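Local coordinates for protein catechol 2,3-dioxygenase (Pseudomonas sp. KL28, PDB 3HPY) that binds an active-site iron and probably uses it to cleave the ring of catechol with molecular oxygen, as an extradiol dioxygenase of aromatic hydrocarbon breakdown, at residues C[145-150]-C[219-224]. Numbering follows the deposited sequence.
Sequences HGIAPI and FLLESW
Pro149 and Phe219 lie side by side and point the same way, their CB atoms 3.4 Å apart. CG of the proline ring runs on along the phenylalanine and meets its ring obliquely, 3.6 Å from Phe219 CD2. Phe219 holds its CG anti to its own carbonyl carbon (chi1 -61°), which sends the ring alongside the proline and on toward Leu30. Pro149 CB also meets Leu220 O, and Leu221 CD1 turns back to within 4.1 Å of Pro149 CB although its own CB points away from 145-150. Ile147 crosses this leucine obliquely, CG2 to CD1; both side chains also touch helix 224-236 and Thr268. One hydrogen bond ties the backbones together: Ile150 N gives its hydrogen to Leu220 O over 2.8 Å, nearly straight at 174° and in the carbonyl plane. It forms where the linker between the N-terminal and C-terminal halves of this two-domain, vicinal-oxygen-chelate type dioxygenase is about to enter strand 151-159, the antiparallel neighbour of 213-220. Leu220 also bonds through its backbone to Gln151, so the pairing continues into that strand. The touching parts run at 87° to each other, however, and the linker meets the strand end crosswise. Ile150 and Glu222 cross at about a right angle, Ile150 CD1 lying 3.6 Å from Glu222 CG; the glutamate chain bends at chi2, and its aliphatic part does the touching. Past Glu222, Ser223 N-caps helix 224-236, its OG bonded to Gln226 N. Phe219 bonds through its backbone to Glu267, an iron ligand, and its side chain lies about 9 Å from the metal. His274 of a neighbouring subunit packs on Ile150 and Leu220.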
ATOM      1  N   HIS C 145      14.035 -11.413  -4.101  1.00 30.03           N
ATOM      2  CA  HIS C 145      14.494 -12.269  -5.186  1.00 27.90           C
ATOM      3  C   HIS C 145      13.272 -12.750  -5.944  1.00 26.75           C
ATOM      4  O   HIS C 145      12.564 -13.656  -5.494  1.00 26.15           O
ATOM      5  CB  HIS C 145      15.272 -13.459  -4.628  1.00 29.18           C
ATOM      6  CG  HIS C 145      15.818 -14.370  -5.683  1.00 29.44           C
ATOM      7  ND1 HIS C 145      16.847 -14.005  -6.520  1.00 29.98           N
ATOM      8  CD2 HIS C 145      15.494 -15.641  -6.014  1.00 30.11           C
ATOM      9  CE1 HIS C 145      17.140 -15.014  -7.321  1.00 30.15           C
ATOM     10  NE2 HIS C 145      16.333 -16.019  -7.034  1.00 31.98           N
ATOM     11  N   GLY C 146      13.025 -12.142  -7.098  1.00 25.62           N
ATOM     12  CA  GLY C 146      11.855 -12.514  -7.867  1.00 24.86           C
ATOM     13  C   GLY C 146      10.629 -12.137  -7.058  1.00 24.39           C
ATOM     14  O   GLY C 146      10.720 -11.328  -6.138  1.00 23.20           O
ATOM     15  N   ILE C 147       9.485 -12.718  -7.391  1.00 24.65           N
ATOM     16  CA  ILE C 147       8.241 -12.425  -6.683  1.00 25.23           C
ATOM     17  C   ILE C 147       8.398 -12.762  -5.197  1.00 23.55           C
ATOM     18  O   ILE C 147       7.959 -12.006  -4.322  1.00 25.42           O
ATOM     19  CB  ILE C 147       7.091 -13.232  -7.307  1.00 24.18           C
ATOM     20  CG1 ILE C 147       7.020 -12.906  -8.801  1.00 22.42           C
ATOM     21  CG2 ILE C 147       5.767 -12.897  -6.626  1.00 22.10           C
ATOM     22  CD1 ILE C 147       5.974 -13.699  -9.570  1.00 21.24           C
ATOM     23  N   ALA C 148       9.024 -13.905  -4.936  1.00 22.45           N
ATOM     24  CA  ALA C 148       9.318 -14.395  -3.590  1.00 22.76           C
ATOM     25  C   ALA C 148       8.126 -14.474  -2.634  1.00 22.02           C
ATOM     26  O   ALA C 148       8.058 -13.739  -1.658  1.00 20.72           O
ATOM     27  CB  ALA C 148      10.431 -13.538  -2.975  1.00 23.44           C
ATOM     28  N   PRO C 149       7.195 -15.401  -2.880  1.00 22.59           N
ATOM     29  CA  PRO C 149       6.032 -15.514  -1.992  1.00 21.50           C
ATOM     30  C   PRO C 149       6.412 -15.991  -0.590  1.00 22.30           C
ATOM     31  O   PRO C 149       7.531 -16.466  -0.374  1.00 21.24           O
ATOM     32  CB  PRO C 149       5.129 -16.485  -2.738  1.00 19.50           C
ATOM     33  CG  PRO C 149       6.127 -17.401  -3.403  1.00 21.47           C
ATOM     34  CD  PRO C 149       7.162 -16.435  -3.935  1.00 21.17           C
ATOM     35  N   ILE C 150       5.466 -15.872   0.342  1.00 22.60           N
ATOM     36  CA  ILE C 150       5.665 -16.230   1.747  1.00 24.76           C
ATOM     37  C   ILE C 150       5.304 -17.661   2.159  1.00 24.66           C
ATOM     38  O   ILE C 150       5.888 -18.194   3.095  1.00 25.78           O
ATOM     39  CB  ILE C 150       4.897 -15.237   2.662  1.00 27.31           C
ATOM     40  CG1 ILE C 150       5.635 -13.892   2.702  1.00 28.37           C
ATOM     41  CG2 ILE C 150       4.779 -15.786   4.076  1.00 30.45           C
ATOM     42  CD1 ILE C 150       5.664 -13.157   1.375  1.00 31.25           C
ATOM     43  N   PHE C 219       0.225 -19.089  -3.985  1.00 26.63           N
ATOM     44  CA  PHE C 219       1.268 -18.569  -3.114  1.00 27.01           C
ATOM     45  C   PHE C 219       0.836 -17.265  -2.451  1.00 27.34           C
ATOM     46  O   PHE C 219       0.254 -16.382  -3.093  1.00 28.21           O
ATOM     47  CB  PHE C 219       2.559 -18.372  -3.917  1.00 27.15           C
ATOM     48  CG  PHE C 219       3.101 -19.650  -4.505  1.00 27.25           C
ATOM     49  CD1 PHE C 219       2.576 -20.170  -5.685  1.00 26.42           C
ATOM     50  CD2 PHE C 219       4.109 -20.353  -3.851  1.00 29.33           C
ATOM     51  CE1 PHE C 219       3.042 -21.370  -6.207  1.00 28.41           C
ATOM     52  CE2 PHE C 219       4.588 -21.562  -4.358  1.00 30.41           C
ATOM     53  CZ  PHE C 219       4.054 -22.074  -5.542  1.00 30.21           C
ATOM     54  N   LEU C 220       1.125 -17.150  -1.160  1.00 26.38           N
ATOM     55  CA  LEU C 220       0.738 -15.970  -0.401  1.00 25.04           C
ATOM     56  C   LEU C 220       1.706 -14.809  -0.561  1.00 24.91           C
ATOM     57  O   LEU C 220       2.917 -15.006  -0.585  1.00 22.98           O
ATOM     58  CB  LEU C 220       0.609 -16.333   1.084  1.00 26.82           C
ATOM     59  CG  LEU C 220       0.095 -15.249   2.047  1.00 27.52           C
ATOM     60  CD1 LEU C 220      -1.309 -14.834   1.647  1.00 27.42           C
ATOM     61  CD2 LEU C 220       0.100 -15.784   3.476  1.00 27.67           C
ATOM     62  N   LEU C 221       1.155 -13.602  -0.688  1.00 23.50           N
ATOM     63  CA  LEU C 221       1.949 -12.380  -0.801  1.00 24.69           C
ATOM     64  C   LEU C 221       1.662 -11.519   0.430  1.00 24.38           C
ATOM     65  O   LEU C 221       0.652 -11.713   1.105  1.00 22.22           O
ATOM     66  CB  LEU C 221       1.593 -11.606  -2.072  1.00 26.41           C
ATOM     67  CG  LEU C 221       2.675 -11.566  -3.160  1.00 28.66           C
ATOM     68  CD1 LEU C 221       3.163 -12.970  -3.445  1.00 26.91           C
ATOM     69  CD2 LEU C 221       2.133 -10.910  -4.436  1.00 24.70           C
ATOM     70  N   GLU C 222       2.549 -10.570   0.711  1.00 24.48           N
ATOM     71  CA  GLU C 222       2.424  -9.702   1.882  1.00 27.59           C
ATOM     72  C   GLU C 222       1.425  -8.560   1.784  1.00 26.44           C
ATOM     73  O   GLU C 222       0.725  -8.265   2.747  1.00 27.95           O
ATOM     74  CB  GLU C 222       3.796  -9.111   2.232  1.00 29.06           C
ATOM     75  CG  GLU C 222       4.744 -10.079   2.903  1.00 34.33           C
ATOM     76  CD  GLU C 222       4.545 -10.122   4.407  1.00 37.60           C
ATOM     77  OE1 GLU C 222       5.256  -9.383   5.119  1.00 38.80           O
ATOM     78  OE2 GLU C 222       3.670 -10.882   4.875  1.00 39.95           O
ATOM     79  N   SER C 223       1.362  -7.904   0.634  1.00 24.95           N
ATOM     80  CA  SER C 223       0.461  -6.765   0.497  1.00 22.72           C
ATOM     81  C   SER C 223      -0.007  -6.539  -0.930  1.00 22.54           C
ATOM     82  O   SER C 223       0.492  -7.162  -1.859  1.00 22.00           O
ATOM     83  CB  SER C 223       1.176  -5.503   0.963  1.00 23.70           C
ATOM     84  OG  SER C 223       2.172  -5.148   0.014  1.00 18.68           O
ATOM     85  N   TRP C 224      -0.961  -5.623  -1.088  1.00 21.78           N
ATOM     86  CA  TRP C 224      -1.496  -5.272  -2.398  1.00 22.04           C
ATOM     87  C   TRP C 224      -0.367  -4.760  -3.288  1.00 20.18           C
ATOM     88  O   TRP C 224      -0.323  -5.067  -4.468  1.00 20.75           O
ATOM     89  CB  TRP C 224      -2.564  -4.195  -2.243  1.00 24.77           C
ATOM     90  CG  TRP C 224      -3.226  -3.721  -3.519  1.00 27.90           C
ATOM     91  CD1 TRP C 224      -3.484  -2.426  -3.861  1.00 29.60           C
ATOM     92  CD2 TRP C 224      -3.808  -4.530  -4.559  1.00 28.71           C
ATOM     93  NE1 TRP C 224      -4.190  -2.373  -5.039  1.00 29.92           N
ATOM     94  CE2 TRP C 224      -4.405  -3.647  -5.490  1.00 30.42           C
ATOM     95  CE3 TRP C 224      -3.884  -5.912  -4.794  1.00 29.84           C
ATOM     96  CZ2 TRP C 224      -5.076  -4.101  -6.642  1.00 30.21           C
ATOM     97  CZ3 TRP C 224      -4.548  -6.367  -5.939  1.00 30.14           C
ATOM     98  CH2 TRP C 224      -5.136  -5.460  -6.847  1.00 30.50           C
TER